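Local coordinates for lactate utilization protein C (Deinococcus radiodurans, PDB 2G40), which may function in L-lactate utilization as a homodimeric member of the LutC/YkgG family, at residues A135-R147 and S185-S199. Numbering follows the deposited sequence. Where two conformers were deposited one is given.
Sequences AISETGTIILDHR and SVREGRPLTWLSGGS
Two arginines meet at close range: NE of Arg190 lies over the face of the Arg147 guanidinium, 3.1 Å from Arg147 CZ, with the two planes turned 45° apart. Asp145, bonded to Arg147, and Glu188, bonded to both arginines, probably offset the like charges. Arg147, extended from CG to NE, gives its NE-H to Asp145 OD2, and its NH2 reaches Ser185 OG at 3.0 Å, both within its own plane. NH2 also forms a salt bridge to Glu188 OE1, though the bond is weak and bent (124°); that same OE1 takes the Arg190 NE-H. Ser185, near the end of helix 175-187, suits its place because its small hydroxyl can accept from Arg147 while donating to Asp145 OD2 at 2.7 Å. Replacing Arg147 by alanine removes the guanidinium, which would probably leave Asp145 OD2 without its ion-pair mate and Ser185 OG without this donor.

Strand 141-144 leads into this network and strand 192-196 leads out of it, antiparallel, with hydrogen-bonded pairs Ile142-Leu195 and Leu144-Thr193. On one face of the sheet, Ile143 CD1 makes a CH-pi contact over the six-membered ring of Trp194, 3.6 Å from its centroid; with CG1 anti to the carbonyl carbon (chi1 -58°), the branch lies alongside the indole. The broad ring suits the dimer interface, where it stacks on Trp194 of the second subunit and the sheet continues into that chain. Further along this face, Thr141 OG1 and Ser196 OG share a hydrogen bond of 2.6 Å, small hydroxyls fitting a close non-hydrogen-bonded pair. Beyond the strand end, hydrogen bonds of His146 NE2 with Thr193 OG1 (2.7 Å) and of ND1 with Gly151 O together fix the ring's rotation. The chemistry thus implies a strand pair that carries the sheet toward the dimer interface, joined by backbone bonds and apolar packing, and tied to the helix end and the turn after it by a salt-bridge network in which Ser185 takes part.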
loop_
_atom_site.group_PDB
_atom_site.type_symbol
_atom_site.label_atom_id
_atom_site.label_comp_id
_atom_site.label_asym_id
_atom_site.label_seq_id
_atom_site.Cartn_x
_atom_site.Cartn_y
_atom_site.Cartn_z
ATOM N N ALA A 135 -1.707 -13.497 -4.923
ATOM C CA ALA A 135 -2.170 -12.815 -6.114
ATOM C C ALA A 135 -3.561 -13.311 -6.417
ATOM O O ALA A 135 -3.904 -14.439 -6.104
ATOM C CB ALA A 135 -1.271 -13.090 -7.307
ATOM N N ILE A 136 -4.350 -12.438 -7.023
ATOM C CA ILE A 136 -5.737 -12.737 -7.340
ATOM C C ILE A 136 -5.930 -12.653 -8.846
ATOM O O ILE A 136 -5.682 -11.613 -9.488
ATOM C CB ILE A 136 -6.676 -11.757 -6.637
ATOM C CG1 ILE A 136 -6.481 -11.802 -5.122
ATOM C CG2 ILE A 136 -8.113 -12.067 -6.998
ATOM C CD1 ILE A 136 -6.856 -10.496 -4.464
ATOM N N SER A 137 -6.385 -13.761 -9.416
ATOM C CA SER A 137 -6.517 -13.852 -10.855
ATOM C C SER A 137 -7.596 -12.943 -11.417
ATOM O O SER A 137 -7.387 -12.312 -12.441
ATOM C CB SER A 137 -6.735 -15.294 -11.299
ATOM O OG SER A 137 -8.031 -15.781 -11.012
ATOM N N GLU A 138 -8.743 -12.858 -10.743
ATOM C CA GLU A 138 -9.900 -12.148 -11.320
ATOM C C GLU A 138 -9.635 -10.672 -11.577
ATOM O O GLU A 138 -10.143 -10.106 -12.546
ATOM C CB GLU A 138 -11.179 -12.347 -10.480
ATOM C CG GLU A 138 -11.198 -11.708 -9.098
ATOM C CD GLU A 138 -12.552 -11.823 -8.406
ATOM O OE1 GLU A 138 -13.563 -12.034 -9.104
ATOM O OE2 GLU A 138 -12.617 -11.697 -7.165
ATOM N N THR A 139 -8.812 -10.062 -10.725
ATOM C CA THR A 139 -8.503 -8.643 -10.830
ATOM C C THR A 139 -7.051 -8.377 -11.179
ATOM O O THR A 139 -6.655 -7.235 -11.285
ATOM C CB THR A 139 -8.883 -7.923 -9.533
ATOM O OG1 THR A 139 -8.261 -8.563 -8.422
ATOM C CG2 THR A 139 -10.374 -7.940 -9.348
ATOM N N GLY A 140 -6.252 -9.425 -11.376
ATOM C CA GLY A 140 -4.836 -9.240 -11.676
ATOM C C GLY A 140 -4.161 -8.479 -10.562
ATOM O O GLY A 140 -3.393 -7.529 -10.802
ATOM N N THR A 141 -4.486 -8.854 -9.330
ATOM C CA THR A 141 -3.960 -8.165 -8.143
ATOM C C THR A 141 -2.819 -8.905 -7.522
ATOM O O THR A 141 -2.879 -10.120 -7.359
ATOM C CB THR A 141 -5.040 -8.043 -7.048
ATOM O OG1 THR A 141 -6.126 -7.269 -7.548
ATOM C CG2 THR A 141 -4.485 -7.378 -5.765
ATOM N N ILE A 142 -1.794 -8.160 -7.136
ATOM C CA ILE A 142 -0.747 -8.723 -6.361
ATOM C C ILE A 142 -0.789 -7.985 -5.030
ATOM O O ILE A 142 -0.790 -6.745 -4.971
ATOM C CB ILE A 142 0.609 -8.595 -7.041
ATOM C CG1 ILE A 142 0.655 -9.449 -8.314
ATOM C CG2 ILE A 142 1.689 -9.022 -6.081
ATOM C CD1 ILE A 142 1.798 -9.114 -9.240
ATOM N N ILE A 143 -0.852 -8.761 -3.962
ATOM C CA ILE A 143 -0.806 -8.194 -2.623
ATOM C C ILE A 143 0.552 -8.459 -1.988
ATOM O O ILE A 143 1.024 -9.603 -1.939
ATOM C CB ILE A 143 -1.872 -8.782 -1.710
ATOM C CG1 ILE A 143 -3.273 -8.557 -2.292
ATOM C CG2 ILE A 143 -1.741 -8.155 -0.279
ATOM C CD1 ILE A 143 -4.404 -9.310 -1.567
ATOM N N LEU A 144 1.155 -7.383 -1.515
ATOM C CA LEU A 144 2.335 -7.435 -0.703
ATOM C C LEU A 144 1.963 -7.207 0.738
ATOM O O LEU A 144 1.202 -6.282 1.051
ATOM C CB LEU A 144 3.299 -6.330 -1.101
ATOM C CG LEU A 144 3.680 -6.178 -2.574
ATOM C CD1 LEU A 144 4.857 -5.202 -2.633
ATOM C CD2 LEU A 144 4.031 -7.493 -3.262
ATOM N N ASP A 145 2.581 -7.988 1.616
ATOM C CA ASP A 145 2.470 -7.775 3.054
ATOM C C ASP A 145 3.810 -7.428 3.707
ATOM O O ASP A 145 3.895 -7.367 4.922
ATOM C CB ASP A 145 1.770 -8.951 3.766
ATOM C CG ASP A 145 2.590 -10.238 3.766
ATOM O OD1 ASP A 145 3.684 -10.277 3.174
ATOM O OD2 ASP A 145 2.102 -11.226 4.336
ATOM N N HIS A 146 4.835 -7.199 2.890
ATOM C CA HIS A 146 6.071 -6.540 3.315
ATOM C C HIS A 146 6.857 -7.338 4.324
ATOM O O HIS A 146 7.528 -6.791 5.176
ATOM C CB HIS A 146 5.717 -5.112 3.738
ATOM C CG HIS A 146 5.094 -4.349 2.616
ATOM N ND1 HIS A 146 5.814 -3.984 1.497
ATOM C CD2 HIS A 146 3.812 -3.986 2.375
ATOM C CE1 HIS A 146 5.008 -3.388 0.638
ATOM N NE2 HIS A 146 3.795 -3.359 1.157
ATOM N N ARG A 147 6.725 -8.654 4.197
ATOM C CA ARG A 147 7.567 -9.594 4.888
ATOM C C ARG A 147 8.965 -9.538 4.271
ATOM O O ARG A 147 9.256 -8.695 3.396
ATOM C CB ARG A 147 6.922 -10.966 4.839
ATOM C CG ARG A 147 5.718 -11.063 5.771
ATOM C CD ARG A 147 4.964 -12.333 5.518
ATOM N NE ARG A 147 3.694 -12.405 6.225
ATOM C CZ ARG A 147 3.536 -12.782 7.492
ATOM N NH1 ARG A 147 4.578 -13.110 8.243
ATOM N NH2 ARG A 147 2.318 -12.802 8.028
ATOM N N SER A 185 -1.805 -11.692 8.303
ATOM C CA SER A 185 -0.925 -10.522 8.216
ATOM C C SER A 185 -1.641 -9.284 8.731
ATOM O O SER A 185 -1.064 -8.490 9.466
ATOM C CB SER A 185 -0.484 -10.311 6.773
ATOM O OG SER A 185 0.298 -11.397 6.339
ATOM N N VAL A 186 -2.916 -9.152 8.371
ATOM C CA VAL A 186 -3.712 -8.008 8.789
ATOM C C VAL A 186 -3.882 -8.051 10.295
ATOM O O VAL A 186 -3.689 -7.045 10.972
ATOM C CB VAL A 186 -5.097 -7.940 8.086
ATOM C CG1 VAL A 186 -5.907 -6.772 8.613
ATOM C CG2 VAL A 186 -4.905 -7.782 6.597
ATOM N N ARG A 187 -4.211 -9.233 10.814
ATOM C CA ARG A 187 -4.348 -9.412 12.249
ATOM C C ARG A 187 -3.038 -9.116 13.003
ATOM O O ARG A 187 -3.071 -8.657 14.145
ATOM C CB ARG A 187 -4.869 -10.816 12.572
ATOM C CG ARG A 187 -6.320 -11.057 12.147
ATOM C CD ARG A 187 -6.892 -12.253 12.855
ATOM N NE ARG A 187 -6.161 -13.459 12.488
ATOM C CZ ARG A 187 -6.444 -14.241 11.451
ATOM N NH1 ARG A 187 -7.476 -13.972 10.654
ATOM N NH2 ARG A 187 -5.690 -15.313 11.221
ATOM N N GLU A 188 -1.906 -9.360 12.343
ATOM C CA GLU A 188 -0.564 -9.053 12.855
ATOM C C GLU A 188 -0.169 -7.583 12.769
ATOM O O GLU A 188 0.867 -7.170 13.318
ATOM C CB GLU A 188 0.486 -9.864 12.087
ATOM C CG GLU A 188 0.688 -11.261 12.616
ATOM C CD GLU A 188 1.368 -12.173 11.616
ATOM O OE1 GLU A 188 2.099 -11.670 10.729
ATOM O OE2 GLU A 188 1.176 -13.393 11.736
ATOM N N GLY A 189 -0.986 -6.790 12.083
ATOM C CA GLY A 189 -0.705 -5.386 11.902
ATOM C C GLY A 189 0.245 -5.091 10.760
ATOM O O GLY A 189 0.757 -3.961 10.650
ATOM N N ARG A 190 0.482 -6.068 9.883
ATOM C CA ARG A 190 1.376 -5.832 8.761
ATOM C C ARG A 190 0.631 -4.998 7.744
ATOM O O ARG A 190 -0.553 -5.218 7.505
ATOM C CB ARG A 190 1.811 -7.115 8.093
ATOM C CG ARG A 190 2.664 -8.001 8.958
ATOM C CD ARG A 190 3.144 -9.200 8.195
ATOM N NE ARG A 190 3.793 -10.132 9.108
ATOM C CZ ARG A 190 5.042 -10.020 9.543
ATOM N NH1 ARG A 190 5.799 -9.015 9.157
ATOM N NH2 ARG A 190 5.540 -10.935 10.364
ATOM N N PRO A 191 1.329 -4.049 7.129
ATOM C CA PRO A 191 0.715 -3.286 6.057
ATOM C C PRO A 191 0.522 -4.122 4.818
ATOM O O PRO A 191 1.317 -5.035 4.547
ATOM C CB PRO A 191 1.745 -2.199 5.777
ATOM C CG PRO A 191 3.050 -2.825 6.201
ATOM C CD PRO A 191 2.731 -3.642 7.374
ATOM N N LEU A 192 -0.512 -3.799 4.056
ATOM C CA LEU A 192 -0.725 -4.460 2.769
ATOM C C LEU A 192 -0.727 -3.443 1.675
ATOM O O LEU A 192 -1.268 -2.347 1.836
ATOM C CB LEU A 192 -2.050 -5.199 2.708
ATOM C CG LEU A 192 -2.409 -6.223 3.772
ATOM C CD1 LEU A 192 -3.739 -6.798 3.397
ATOM C CD2 LEU A 192 -1.388 -7.324 3.893
ATOM N N THR A 193 -0.147 -3.826 0.551
ATOM C CA THR A 193 -0.158 -3.008 -0.637
ATOM C C THR A 193 -0.771 -3.877 -1.728
ATOM O O THR A 193 -0.259 -4.940 -2.030
ATOM C CB THR A 193 1.268 -2.565 -0.991
ATOM O OG1 THR A 193 1.850 -1.877 0.133
ATOM C CG2 THR A 193 1.261 -1.715 -2.200
ATOM N N TRP A 194 -1.891 -3.437 -2.284
ATOM C CA TRP A 194 -2.562 -4.186 -3.334
ATOM C C TRP A 194 -2.322 -3.472 -4.644
ATOM O O TRP A 194 -2.759 -2.333 -4.819
ATOM C CB TRP A 194 -4.055 -4.189 -3.127
ATOM C CG TRP A 194 -4.574 -4.940 -1.956
ATOM C CD1 TRP A 194 -4.085 -4.951 -0.695
ATOM C CD2 TRP A 194 -5.738 -5.762 -1.947
ATOM N NE1 TRP A 194 -4.860 -5.752 0.104
ATOM C CE2 TRP A 194 -5.891 -6.255 -0.637
ATOM C CE3 TRP A 194 -6.685 -6.117 -2.921
ATOM C CZ2 TRP A 194 -6.934 -7.104 -0.277
ATOM C CZ3 TRP A 194 -7.705 -6.952 -2.574
ATOM C CH2 TRP A 194 -7.842 -7.432 -1.251
ATOM N N LEU A 195 -1.666 -4.161 -5.564
ATOM C CA LEU A 195 -1.322 -3.634 -6.872
ATOM C C LEU A 195 -2.209 -4.383 -7.849
ATOM O O LEU A 195 -2.172 -5.593 -7.865
ATOM C CB LEU A 195 0.145 -3.934 -7.160
ATOM C CG LEU A 195 1.082 -3.640 -5.985
ATOM C CD1 LEU A 195 2.401 -4.329 -6.160
ATOM C CD2 LEU A 195 1.256 -2.148 -5.847
ATOM N N SER A 196 -3.018 -3.675 -8.636
ATOM C CA SER A 196 -4.072 -4.328 -9.425
ATOM C C SER A 196 -4.168 -3.804 -10.837
ATOM O O SER A 196 -4.096 -2.593 -11.066
ATOM C CB SER A 196 -5.452 -4.156 -8.778
ATOM O OG SER A 196 -5.503 -4.704 -7.474
ATOM N N GLY A 197 -4.324 -4.734 -11.772
ATOM C CA GLY A 197 -4.675 -4.417 -13.149
ATOM C C GLY A 197 -6.141 -4.063 -13.247
ATOM O O GLY A 197 -6.524 -3.208 -14.046
ATOM N N GLY A 198 -6.950 -4.725 -12.419
ATOM C CA GLY A 198 -8.393 -4.520 -12.394
ATOM C C GLY A 198 -9.096 -5.592 -13.200
ATOM O O GLY A 198 -8.452 -6.432 -13.820
ATOM N N SER A 199 -10.419 -5.570 -13.180
ATOM C CA SER A 199 -11.199 -6.545 -13.922
ATOM C C SER A 199 -11.186 -6.183 -15.409
ATOM O O SER A 199 -11.395 -7.052 -16.267
ATOM C CB SER A 199 -12.632 -6.604 -13.389
ATOM O OG SER A 199 -13.352 -5.430 -13.723
HETATM O O HOH W 1 -0.583 -6.357 -10.225
HETATM O O HOH W 2 5.161 -6.929 7.289
HETATM O O HOH W 3 3.760 -14.216 10.907
#